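Local coordinates for orotidine 5'-phosphate decarboxylase (Lactobacillus acidophilus, PDB 3TFX), which probably catalyses the decarboxylation of orotidine 5'-monophosphate to UMP, the last step of de novo UMP synthesis, working as a homodimer, at residues C163-V168 with Y181-I186; L118-E123 with D159-S164; V9-D14 with V34-E39; Y57-D62 with L82-T87; L23-D28 with S223-A228. All coordinates share one frame; numbering follows the deposited sequence.

Contact 1: residues C163-V168 with Y181-I186; sequences CSPLEV and YVTPGI
Val168 and Cys163 close over Thr183 and Tyr181 in the dense half of this contact. CG2 of Thr183 is the meeting point: Val168 CG2 approaches it to 3.7 Å, the two side chains crossing at about a right angle, and Cys163 SG lies 4.0 Å from the same methyl. With OG1 of Thr183 set between its backbone N and carbonyl carbon (chi1 64°), CG2 is the branch given to these partners, while OG1 is hydrogen-bonded to Ser210. Cys163 SG also sits at the edge of the Tyr181 ring, and Val168 CG1 touches CB of Tyr181 at 4.0 Å. Pro165 CD rests on Thr183 CB at 3.9 Å, and its CG meets Ile186 CD1 at 3.8 Å. One backbone bond joins the segments, Cys163 N to Val182 O at 3.0 Å.

Gly185, with little contact, and the exposed Leu166 mark the open side. Beyond Pro165 the chain turns back on itself: Glu167 OE1 takes the N-H of Ser164 at 2.9 Å from above the carboxylate plane, and Ser164 OG accepts from Glu167 N, an ST motif. Strand 160-162, beside strand 180-183, passes here into the loop that starts helix 168-175, a beta-alpha connection of the TIM barrel.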
# COMPACT_ATOMS: atom_id res chain seq x y z
N CYS A 163 0.87 10.14 13.46
CA CYS A 163 0.15 11.39 13.64
C CYS A 163 1.14 12.54 13.64
O CYS A 163 2.33 12.33 13.70
CB CYS A 163 -0.64 11.38 14.96
SG CYS A 163 0.38 11.16 16.46
N SER A 164 0.62 13.77 13.55
CA SER A 164 1.47 14.94 13.64
C SER A 164 1.80 15.20 15.11
O SER A 164 1.01 14.83 15.98
CB SER A 164 0.74 16.16 13.07
OG SER A 164 0.18 16.89 14.13
N PRO A 165 2.95 15.82 15.39
CA PRO A 165 3.32 16.17 16.76
C PRO A 165 2.18 16.85 17.55
O PRO A 165 1.97 16.54 18.72
CB PRO A 165 4.50 17.13 16.59
CG PRO A 165 4.76 17.23 15.08
CD PRO A 165 4.06 16.07 14.45
N LEU A 166 1.45 17.74 16.89
CA LEU A 166 0.36 18.49 17.52
C LEU A 166 -0.86 17.66 17.87
O LEU A 166 -1.63 18.03 18.75
CB LEU A 166 -0.08 19.64 16.61
CG LEU A 166 0.71 20.96 16.58
CD1 LEU A 166 0.36 21.74 15.33
CD2 LEU A 166 0.41 21.79 17.82
N GLU A 167 -1.04 16.54 17.16
CA GLU A 167 -2.19 15.67 17.37
C GLU A 167 -2.04 14.76 18.59
O GLU A 167 -3.02 14.22 19.08
CB GLU A 167 -2.47 14.82 16.12
CG GLU A 167 -3.10 15.59 14.96
CD GLU A 167 -3.11 14.82 13.63
OE1 GLU A 167 -2.28 13.91 13.44
OE2 GLU A 167 -3.95 15.14 12.77
N VAL A 168 -0.80 14.58 19.06
CA VAL A 168 -0.53 13.56 20.08
C VAL A 168 -1.45 13.73 21.29
O VAL A 168 -2.03 12.74 21.75
CB VAL A 168 0.97 13.49 20.50
CG1 VAL A 168 1.20 12.39 21.56
CG2 VAL A 168 1.85 13.24 19.29
N TYR A 181 2.78 6.66 19.53
CA TYR A 181 2.47 7.84 18.73
C TYR A 181 3.72 8.20 17.94
O TYR A 181 4.68 8.74 18.50
CB TYR A 181 1.95 8.98 19.62
CG TYR A 181 0.79 8.52 20.49
CD1 TYR A 181 -0.52 8.55 20.00
CD2 TYR A 181 1.00 8.03 21.77
CE1 TYR A 181 -1.59 8.12 20.78
CE2 TYR A 181 -0.08 7.59 22.57
CZ TYR A 181 -1.37 7.63 22.06
OH TYR A 181 -2.43 7.19 22.81
N VAL A 182 3.71 7.86 16.65
CA VAL A 182 4.87 8.03 15.77
C VAL A 182 4.70 9.27 14.90
O VAL A 182 3.74 9.36 14.12
CB VAL A 182 5.11 6.78 14.91
CG1 VAL A 182 6.28 6.99 13.93
CG2 VAL A 182 5.36 5.55 15.81
N THR A 183 5.62 10.22 15.05
CA THR A 183 5.45 11.58 14.50
C THR A 183 6.58 12.00 13.54
O THR A 183 7.70 12.22 13.98
CB THR A 183 5.35 12.63 15.64
OG1 THR A 183 6.59 12.67 16.36
CG2 THR A 183 4.25 12.27 16.63
N PRO A 184 6.27 12.13 12.22
CA PRO A 184 7.28 12.48 11.18
C PRO A 184 7.68 13.93 10.90
O PRO A 184 8.69 14.18 10.21
CB PRO A 184 6.68 11.87 9.89
CG PRO A 184 5.21 11.87 10.12
CD PRO A 184 5.01 11.66 11.61
N GLY A 185 6.95 14.93 11.36
CA GLY A 185 7.27 16.29 10.83
C GLY A 185 8.51 17.01 11.37
O GLY A 185 8.64 18.23 11.22
N ILE A 186 9.43 16.27 11.98
CA ILE A 186 10.35 16.85 12.97
C ILE A 186 11.66 17.47 12.43
O ILE A 186 12.40 16.81 11.69
CB ILE A 186 10.64 15.82 14.10
CG1 ILE A 186 9.32 15.24 14.67
CG2 ILE A 186 11.56 16.42 15.17
CD1 ILE A 186 8.37 16.25 15.35

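Contact 2: residues L118-E123 with D159-S164; sequences LLAVTE and DGVICS
Leu118 and Asp159 open a run of polar bonds along two neighbouring parallel strands. The carboxylate of Asp159 reaches back to the start of the pairing, where OD2 receives the N-H of Leu118 at 2.8 Å in a nearly straight bond (171°) on its anti lone pair. Its CG lies anti to its own carbonyl carbon (chi1 -58°), which places OD2 in front of that N-H. The same oxygen forms a salt bridge with Lys102. In return Leu118 O accepts from Asp159 N at 2.7 Å and, weakly, from Gly160 N. An alanine in place of Asp159 would probably leave the N-H of Leu118 and the ammonium of Lys102 without this shared acceptor. Farther on, Ala120 pairs with strand 160-162 through both its polar backbone atoms: N donates to Gly160 O at 2.9 Å, and O accepts from Ile162 N at 3.0 Å. Where the strands part, a water takes the N-H of Thr122 and donates to Ile162 O at 2.6 Å, bridging the widening gap.

Apolar contacts fill in around this ladder. Leu119 CD1 meets Ile162 CD1 at 3.8 Å, the two side chains crossing at about a right angle, while Leu119 CD2 lies over the backbone of Gly160, where a CB would clash with it. On the other face Ala120 CB faces Val161 CG1 at 4.1 Å, with Ala153 of helix 142-155 covering the alanine. Splayed by 42°, strands 118-121 and 160-162 are adjacent parallel staves of a TIM barrel.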
# COMPACT_ATOMS: atom_id res chain seq x y z
N LEU A 118 2.65 -2.69 14.54
CA LEU A 118 1.71 -2.32 13.47
C LEU A 118 1.21 -0.91 13.71
O LEU A 118 0.57 -0.63 14.72
CB LEU A 118 0.52 -3.28 13.43
CG LEU A 118 -0.61 -3.03 12.43
CD1 LEU A 118 -0.08 -3.11 10.99
CD2 LEU A 118 -1.75 -4.05 12.67
N LEU A 119 1.48 -0.03 12.77
CA LEU A 119 1.07 1.35 12.93
C LEU A 119 -0.01 1.69 11.92
O LEU A 119 0.11 1.36 10.74
CB LEU A 119 2.28 2.28 12.74
CG LEU A 119 3.50 2.01 13.61
CD1 LEU A 119 4.72 2.76 13.08
CD2 LEU A 119 3.22 2.41 15.06
N ALA A 120 -1.06 2.36 12.38
CA ALA A 120 -2.16 2.75 11.50
C ALA A 120 -1.95 4.15 10.97
O ALA A 120 -1.62 5.08 11.71
CB ALA A 120 -3.50 2.66 12.21
N VAL A 121 -2.12 4.27 9.66
CA VAL A 121 -2.25 5.56 9.04
C VAL A 121 -3.70 5.93 9.14
O VAL A 121 -4.61 5.09 9.03
CB VAL A 121 -1.78 5.54 7.57
CG1 VAL A 121 -2.30 6.77 6.79
CG2 VAL A 121 -0.25 5.45 7.53
N THR A 122 -3.92 7.21 9.34
CA THR A 122 -5.21 7.73 9.65
C THR A 122 -5.68 8.47 8.38
O THR A 122 -6.19 7.83 7.43
CB THR A 122 -5.05 8.52 10.99
OG1 THR A 122 -5.83 7.92 12.04
CG2 THR A 122 -5.23 10.00 10.89
N GLU A 123 -5.50 9.79 8.35
CA GLU A 123 -5.68 10.55 7.12
C GLU A 123 -4.31 11.04 6.71
O GLU A 123 -3.59 11.60 7.53
CB GLU A 123 -6.64 11.72 7.32
CG GLU A 123 -8.11 11.32 7.57
CD GLU A 123 -8.78 10.69 6.35
OE1 GLU A 123 -8.27 10.83 5.21
OE2 GLU A 123 -9.83 10.05 6.52
N ASP A 159 -0.55 -1.35 17.12
CA ASP A 159 0.30 -0.96 18.24
C ASP A 159 0.48 0.55 18.36
O ASP A 159 0.96 1.04 19.39
CB ASP A 159 1.64 -1.65 18.12
CG ASP A 159 1.51 -3.15 18.09
OD1 ASP A 159 1.03 -3.72 19.09
OD2 ASP A 159 1.89 -3.75 17.06
N GLY A 160 0.12 1.27 17.31
CA GLY A 160 0.30 2.71 17.30
C GLY A 160 -0.31 3.36 16.08
O GLY A 160 -0.95 2.69 15.27
N VAL A 161 -0.14 4.69 15.99
CA VAL A 161 -0.57 5.46 14.83
C VAL A 161 0.53 6.42 14.35
O VAL A 161 1.40 6.83 15.11
CB VAL A 161 -1.81 6.32 15.12
CG1 VAL A 161 -3.06 5.48 15.17
CG2 VAL A 161 -1.60 7.15 16.42
N ILE A 162 0.47 6.79 13.07
CA ILE A 162 1.24 7.90 12.56
C ILE A 162 0.36 9.13 12.74
O ILE A 162 -0.75 9.17 12.24
CB ILE A 162 1.54 7.73 11.05
CG1 ILE A 162 2.10 6.33 10.73
CG2 ILE A 162 2.38 8.94 10.51
CD1 ILE A 162 3.39 5.94 11.44
N CYS A 163 0.87 10.14 13.46
CA CYS A 163 0.15 11.39 13.64
C CYS A 163 1.14 12.54 13.64
O CYS A 163 2.33 12.33 13.70
CB CYS A 163 -0.64 11.38 14.96
SG CYS A 163 0.38 11.16 16.46
N SER A 164 0.62 13.77 13.55
CA SER A 164 1.47 14.94 13.64
C SER A 164 1.80 15.20 15.11
O SER A 164 1.01 14.83 15.98
CB SER A 164 0.74 16.16 13.07
OG SER A 164 0.18 16.89 14.13
O HOH W 1 -1.66 8.89 9.83

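Contact 3: residues V9-D14 with V34-E39; sequences VALDLD and VKVGME
Val9 O takes the N-H of Lys35 at 2.7 Å, with the donor 42° above the carbonyl plane. Lys35 O in turn accepts from Leu11 N at 2.9 Å, nearly along the C=O axis, and a water lies 2.9 Å from Lys35 O and 3.0 Å from Leu11 O. On the helix-facing side, Leu11 crosses Val34 obliquely, its CD1 3.8 Å from Val34 CB, while Leu11 CB rests 4.0 Å from Val36 CG1. Lys35 instead points with Ala10; its chain, straight as far as CD, bends near the end (89° about CG-CD), and its ammonium pairs with Asp62.

Beyond the paired strands, Glu39 spans the gap. With CG anti to the backbone N (chi1 170°) and the chain extended beyond it, CG comes 3.2 Å from Leu13 O and 3.9 Å from Asp14 CB. A glycine at Glu39 would probably open a gap beside Leu13 and leave the 12-14 loop freer to shift. Asp12 and Lys35 are predicted substrate-binding residues, so the two strands of this beta-alpha-beta unit, with the residues that follow their C-terminal ends, probably line the active site of the TIM barrel.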
# COMPACT_ATOMS: atom_id res chain seq x y z
N VAL A 9 15.44 7.50 10.78
CA VAL A 9 15.89 8.31 9.66
C VAL A 9 15.11 8.00 8.37
O VAL A 9 15.15 6.88 7.87
CB VAL A 9 17.42 8.19 9.46
CG1 VAL A 9 17.92 9.16 8.40
CG2 VAL A 9 18.13 8.48 10.80
N ALA A 10 14.40 9.00 7.85
CA ALA A 10 13.63 8.81 6.62
C ALA A 10 14.54 8.87 5.40
O ALA A 10 15.15 9.91 5.12
CB ALA A 10 12.53 9.85 6.51
N LEU A 11 14.62 7.75 4.70
CA LEU A 11 15.44 7.65 3.51
C LEU A 11 14.55 7.68 2.28
O LEU A 11 13.80 6.73 2.02
CB LEU A 11 16.28 6.36 3.53
CG LEU A 11 17.14 6.11 4.77
CD1 LEU A 11 17.93 4.83 4.61
CD2 LEU A 11 18.08 7.29 5.05
N ASP A 12 14.63 8.78 1.55
CA ASP A 12 13.89 8.98 0.32
C ASP A 12 14.89 8.85 -0.84
O ASP A 12 15.48 9.84 -1.27
CB ASP A 12 13.23 10.36 0.32
CG ASP A 12 12.25 10.56 1.49
OD1 ASP A 12 11.67 9.56 1.99
OD2 ASP A 12 12.05 11.72 1.93
N LEU A 13 15.09 7.62 -1.29
CA LEU A 13 16.00 7.30 -2.39
C LEU A 13 15.49 6.04 -3.09
O LEU A 13 14.73 5.28 -2.50
CB LEU A 13 17.43 7.10 -1.87
CG LEU A 13 17.56 6.52 -0.46
CD1 LEU A 13 17.34 5.02 -0.45
CD2 LEU A 13 18.92 6.87 0.15
N ASP A 14 15.95 5.82 -4.33
CA ASP A 14 15.38 4.75 -5.17
C ASP A 14 16.36 3.66 -5.59
O ASP A 14 16.06 2.87 -6.48
CB ASP A 14 14.72 5.35 -6.41
CG ASP A 14 15.72 6.01 -7.37
OD1 ASP A 14 15.26 6.55 -8.38
OD2 ASP A 14 16.94 5.99 -7.14
N VAL A 34 16.04 3.22 10.39
CA VAL A 34 15.67 3.97 9.20
C VAL A 34 14.25 3.67 8.71
O VAL A 34 13.69 2.62 9.03
CB VAL A 34 16.67 3.76 8.02
CG1 VAL A 34 18.06 4.25 8.40
CG2 VAL A 34 16.69 2.30 7.59
N LYS A 35 13.70 4.60 7.93
CA LYS A 35 12.40 4.41 7.30
C LYS A 35 12.55 4.40 5.79
O LYS A 35 13.07 5.36 5.22
CB LYS A 35 11.42 5.52 7.68
CG LYS A 35 9.98 5.31 7.13
CD LYS A 35 9.05 6.42 7.55
CE LYS A 35 9.04 7.58 6.56
NZ LYS A 35 7.86 7.53 5.64
N VAL A 36 12.08 3.34 5.15
CA VAL A 36 11.96 3.27 3.69
C VAL A 36 10.52 2.95 3.26
O VAL A 36 9.79 2.24 3.96
CB VAL A 36 12.96 2.28 3.06
CG1 VAL A 36 14.37 2.85 3.12
CG2 VAL A 36 12.91 0.93 3.77
N GLY A 37 10.13 3.51 2.13
CA GLY A 37 8.77 3.38 1.66
C GLY A 37 8.75 2.70 0.32
O GLY A 37 9.67 1.96 -0.02
N MSE A 38 7.69 2.97 -0.43
CA MSE A 38 7.53 2.47 -1.80
C MSE A 38 8.70 2.78 -2.71
O MSE A 38 9.11 1.93 -3.49
CB MSE A 38 6.29 3.10 -2.44
CG MSE A 38 5.02 2.45 -2.09
SE MSE A 38 3.63 3.53 -2.87
CE MSE A 38 2.22 3.03 -1.61
N GLU A 39 9.19 4.01 -2.64
CA GLU A 39 10.27 4.49 -3.49
C GLU A 39 11.46 3.52 -3.51
O GLU A 39 11.90 3.09 -4.59
CB GLU A 39 10.71 5.92 -3.10
CG GLU A 39 12.01 6.38 -3.82
CD GLU A 39 12.21 7.90 -3.81
OE1 GLU A 39 11.61 8.60 -2.97
OE2 GLU A 39 12.98 8.38 -4.67
O HOH W 2 11.32 7.00 3.65

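Contact 4: residues Y57-D62 with L82-T87; sequences YKIFLD and LGITFT
Phe60 has its CG anti to the backbone N (chi1 172°), whereas Phe86 has its own anti to the carbonyl carbon (chi1 -69°), and the two side chains cross at about a right angle, with Phe60 CD1 3.6 Å from Phe86 CB and Phe60 CG at the edge of the Phe86 ring. They belong to neighbouring parallel strands of the TIM barrel, linked through helix 69-80 as a beta-alpha-beta unit. Both rings pack on Leu119 of strand 117-121.

On the opposite face, Ile84 CG2 touches both Ile59 CG2 and Leu61 CB, 4.0 Å from each, and Ile49 of helix 46-54 packs on Leu61 and Ile84. Between the two layers, Ile59 O accepts from Thr85 N at 2.8 Å and weakly from Phe86 N, while Phe86 O receives Leu61 N at 2.8 Å.

Where the strands begin lies a water with four partners: it donates to the carbonyls of Tyr57 and Gly83 and accepts from Ile59 N and Thr85 OG1, the last at 2.7 Å. This ties the turn after helix 69-80 to the neighbouring strand. At the other end, Thr87 OG1 donates to Leu61 O at 2.6 Å, lying in the carbonyl plane.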
# COMPACT_ATOMS: atom_id res chain seq x y z
N TYR A 57 20.33 -3.39 11.48
CA TYR A 57 19.54 -2.18 11.24
C TYR A 57 18.09 -2.40 11.68
O TYR A 57 17.52 -3.49 11.49
CB TYR A 57 19.59 -1.76 9.78
CG TYR A 57 20.92 -1.18 9.33
CD1 TYR A 57 21.29 0.11 9.69
CD2 TYR A 57 21.79 -1.92 8.53
CE1 TYR A 57 22.51 0.66 9.29
CE2 TYR A 57 23.02 -1.39 8.11
CZ TYR A 57 23.37 -0.10 8.50
OH TYR A 57 24.58 0.44 8.10
N LYS A 58 17.51 -1.39 12.33
CA LYS A 58 16.08 -1.40 12.59
C LYS A 58 15.41 -0.67 11.42
O LYS A 58 15.85 0.42 11.03
CB LYS A 58 15.74 -0.79 13.95
CG LYS A 58 16.14 -1.66 15.15
CD LYS A 58 15.51 -1.16 16.45
CE LYS A 58 16.41 -1.35 17.69
NZ LYS A 58 16.63 -2.78 18.10
N ILE A 59 14.39 -1.29 10.82
CA ILE A 59 13.70 -0.71 9.66
C ILE A 59 12.22 -0.50 9.94
O ILE A 59 11.52 -1.41 10.37
CB ILE A 59 13.90 -1.56 8.34
CG1 ILE A 59 15.27 -1.31 7.71
CG2 ILE A 59 12.85 -1.21 7.28
CD1 ILE A 59 16.37 -2.13 8.31
N PHE A 60 11.77 0.73 9.68
CA PHE A 60 10.35 1.05 9.58
C PHE A 60 10.05 0.88 8.10
O PHE A 60 10.41 1.72 7.28
CB PHE A 60 10.12 2.49 10.11
CG PHE A 60 8.73 3.05 9.90
CD1 PHE A 60 7.68 2.29 9.38
CD2 PHE A 60 8.47 4.37 10.25
CE1 PHE A 60 6.41 2.86 9.19
CE2 PHE A 60 7.21 4.94 10.07
CZ PHE A 60 6.18 4.19 9.54
N LEU A 61 9.44 -0.25 7.74
CA LEU A 61 9.03 -0.47 6.35
C LEU A 61 7.62 0.05 6.11
O LEU A 61 6.62 -0.57 6.51
CB LEU A 61 9.14 -1.95 5.96
CG LEU A 61 8.78 -2.32 4.52
CD1 LEU A 61 9.44 -1.39 3.50
CD2 LEU A 61 9.17 -3.74 4.26
N ASP A 62 7.55 1.19 5.44
CA ASP A 62 6.36 2.02 5.38
C ASP A 62 5.65 1.89 4.03
O ASP A 62 5.79 2.76 3.15
CB ASP A 62 6.76 3.46 5.67
CG ASP A 62 5.58 4.43 5.72
OD1 ASP A 62 4.40 4.00 5.64
OD2 ASP A 62 5.86 5.64 5.83
N LEU A 82 11.02 -10.52 6.97
CA LEU A 82 12.17 -9.67 6.63
C LEU A 82 12.90 -9.11 7.85
O LEU A 82 13.99 -8.55 7.73
CB LEU A 82 11.72 -8.52 5.73
CG LEU A 82 11.59 -8.64 4.21
CD1 LEU A 82 11.57 -10.09 3.72
CD2 LEU A 82 10.39 -7.87 3.71
N GLY A 83 12.30 -9.25 9.03
CA GLY A 83 12.92 -8.79 10.28
C GLY A 83 12.83 -7.28 10.50
O GLY A 83 13.72 -6.69 11.10
N ILE A 84 11.75 -6.67 10.00
CA ILE A 84 11.52 -5.23 10.20
C ILE A 84 10.95 -4.95 11.61
O ILE A 84 10.62 -5.89 12.34
CB ILE A 84 10.72 -4.52 9.02
CG1 ILE A 84 9.19 -4.69 9.08
CG2 ILE A 84 11.30 -4.87 7.64
CD1 ILE A 84 8.67 -6.07 9.03
N THR A 85 10.88 -3.67 11.98
CA THR A 85 10.52 -3.27 13.34
C THR A 85 9.13 -2.59 13.38
O THR A 85 8.32 -2.90 14.25
CB THR A 85 11.61 -2.36 13.96
OG1 THR A 85 12.92 -2.89 13.65
CG2 THR A 85 11.46 -2.25 15.49
N PHE A 86 8.89 -1.66 12.46
CA PHE A 86 7.60 -0.97 12.33
C PHE A 86 7.12 -1.14 10.90
O PHE A 86 7.93 -1.13 9.97
CB PHE A 86 7.71 0.57 12.54
CG PHE A 86 8.04 1.01 13.96
CD1 PHE A 86 8.10 0.12 15.03
CD2 PHE A 86 8.23 2.37 14.22
CE1 PHE A 86 8.40 0.59 16.33
CE2 PHE A 86 8.52 2.83 15.49
CZ PHE A 86 8.61 1.93 16.55
N THR A 87 5.81 -1.24 10.73
CA THR A 87 5.19 -1.23 9.42
C THR A 87 3.80 -0.58 9.49
O THR A 87 3.18 -0.56 10.55
CB THR A 87 5.16 -2.66 8.83
OG1 THR A 87 5.29 -2.59 7.41
CG2 THR A 87 3.90 -3.39 9.18
O HOH W 3 14.59 -4.03 11.80

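Contact 5: residues L23-D28 with S223-A228; sequences LSKLGD and SDPKAA
Two outer elements of the TIM barrel meet here, the C-terminal end of helix 16-24 with its following turn and the N-terminal start of helix 225-236, bringing early and late parts of the chain together on the barrel's outside. Pro225, in the first turn of its helix, presses its CB against Leu26 CD2 at 4.0 Å, the side chains crossing at about a right angle. The same CB lies 3.8 Å from Lys25 O. Leu26 also packs on Val32 and Val34.

Lys226 runs along the turn at its more open edge. CG is anti to its backbone N (chi1 -172°) and the chain stays extended, laying its methylenes over successive backbone groups: CB is 3.2 Å from Lys25 O, and CG is 3.7 Å from Leu26 O. Gly27 has a positive phi of 122°, and a side chain there would press on the preceding carbonyl oxygen and crowd CE of Lys226.

The late helix is N-capped by Asp224, whose OD1 accepts from Ala227 N at 3.3 Å, from well above the carboxylate plane. Farther along Lys226, its aliphatic run reaches Gly27, with CD 3.9 Å from Gly27 CA.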
# COMPACT_ATOMS: atom_id res chain seq x y z
N LEU A 23 23.80 5.24 4.67
CA LEU A 23 23.93 4.32 5.81
C LEU A 23 25.34 4.29 6.39
O LEU A 23 25.51 4.25 7.61
CB LEU A 23 23.49 2.91 5.40
CG LEU A 23 22.10 2.37 5.75
CD1 LEU A 23 21.04 3.43 5.71
CD2 LEU A 23 21.73 1.23 4.84
N SER A 24 26.35 4.31 5.52
CA SER A 24 27.75 4.34 5.96
C SER A 24 28.07 5.57 6.83
O SER A 24 29.07 5.59 7.55
CB SER A 24 28.68 4.29 4.77
OG SER A 24 28.74 5.55 4.13
N LYS A 25 27.21 6.58 6.77
CA LYS A 25 27.42 7.81 7.52
C LYS A 25 26.55 7.95 8.76
O LYS A 25 26.57 8.99 9.39
CB LYS A 25 27.18 9.01 6.61
CG LYS A 25 28.14 9.12 5.44
CD LYS A 25 27.75 10.30 4.58
CE LYS A 25 28.48 10.29 3.26
NZ LYS A 25 27.81 11.22 2.32
N LEU A 26 25.77 6.92 9.11
CA LEU A 26 24.79 7.06 10.19
C LEU A 26 25.28 6.45 11.49
O LEU A 26 24.74 6.73 12.57
CB LEU A 26 23.41 6.49 9.79
CG LEU A 26 22.67 7.24 8.68
CD1 LEU A 26 21.30 6.61 8.41
CD2 LEU A 26 22.52 8.71 9.01
N GLY A 27 26.30 5.62 11.38
CA GLY A 27 26.92 5.02 12.55
C GLY A 27 26.89 3.52 12.51
O GLY A 27 26.75 2.92 11.44
N ASP A 28 27.02 2.91 13.68
CA ASP A 28 27.00 1.46 13.80
C ASP A 28 25.57 0.99 13.55
O ASP A 28 24.64 1.62 14.06
CB ASP A 28 27.47 1.04 15.20
CG ASP A 28 28.94 1.34 15.46
OD1 ASP A 28 29.78 1.24 14.53
OD2 ASP A 28 29.28 1.65 16.63
N SER A 223 25.98 17.95 6.97
CA SER A 223 27.40 17.80 6.64
C SER A 223 28.05 16.66 7.41
O SER A 223 28.98 16.00 6.90
CB SER A 223 28.15 19.13 6.87
OG SER A 223 27.85 20.08 5.85
N ASP A 224 27.56 16.43 8.63
CA ASP A 224 27.95 15.28 9.46
C ASP A 224 26.65 14.55 9.88
O ASP A 224 26.06 14.88 10.91
CB ASP A 224 28.72 15.77 10.69
CG ASP A 224 29.41 14.63 11.47
OD1 ASP A 224 29.04 13.44 11.31
OD2 ASP A 224 30.35 14.95 12.24
N PRO A 225 26.16 13.61 9.04
CA PRO A 225 24.88 12.98 9.39
C PRO A 225 24.89 12.21 10.72
O PRO A 225 23.89 12.23 11.43
CB PRO A 225 24.61 12.04 8.21
CG PRO A 225 25.25 12.76 7.04
CD PRO A 225 26.54 13.33 7.64
N LYS A 226 25.99 11.54 11.03
CA LYS A 226 26.08 10.79 12.27
C LYS A 226 25.93 11.70 13.50
O LYS A 226 25.12 11.43 14.40
CB LYS A 226 27.38 10.00 12.34
CG LYS A 226 27.43 9.06 13.53
CD LYS A 226 28.74 8.28 13.59
CE LYS A 226 28.89 7.59 14.94
NZ LYS A 226 30.21 6.90 15.03
N ALA A 227 26.67 12.81 13.51
CA ALA A 227 26.59 13.75 14.62
C ALA A 227 25.23 14.46 14.68
O ALA A 227 24.73 14.77 15.75
CB ALA A 227 27.73 14.74 14.56
N ALA A 228 24.61 14.72 13.52
CA ALA A 228 23.27 15.29 13.51
C ALA A 228 22.25 14.32 14.10
O ALA A 228 21.33 14.73 14.79
CB ALA A 228 22.86 15.70 12.12

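Overall arrangement
Contacts 1 to 4 all lie on one closed parallel barrel, and contact 5 joins helices outside it. Contacts 1 and 2 share Cys163 and Ser164, their centres about 9 Å apart, and Val182 N probably bonds to Val161 O. Contact 2 meets contact 4 inside the barrel, where Ile162 CD1 packs on Phe60 CZ at 3.8 Å. Contacts 3 and 4 are coupled at the predicted substrate site: Lys35 NZ forms a salt bridge with Asp62 OD2 at 2.8 Å, and Asp62 also pairs with Lys64, the predicted proton donor. Contact 5 reaches contact 3 through Leu23 CD1, 3.6 Å from Leu11 CD1; its centre is about 27 Å from that of contact 2.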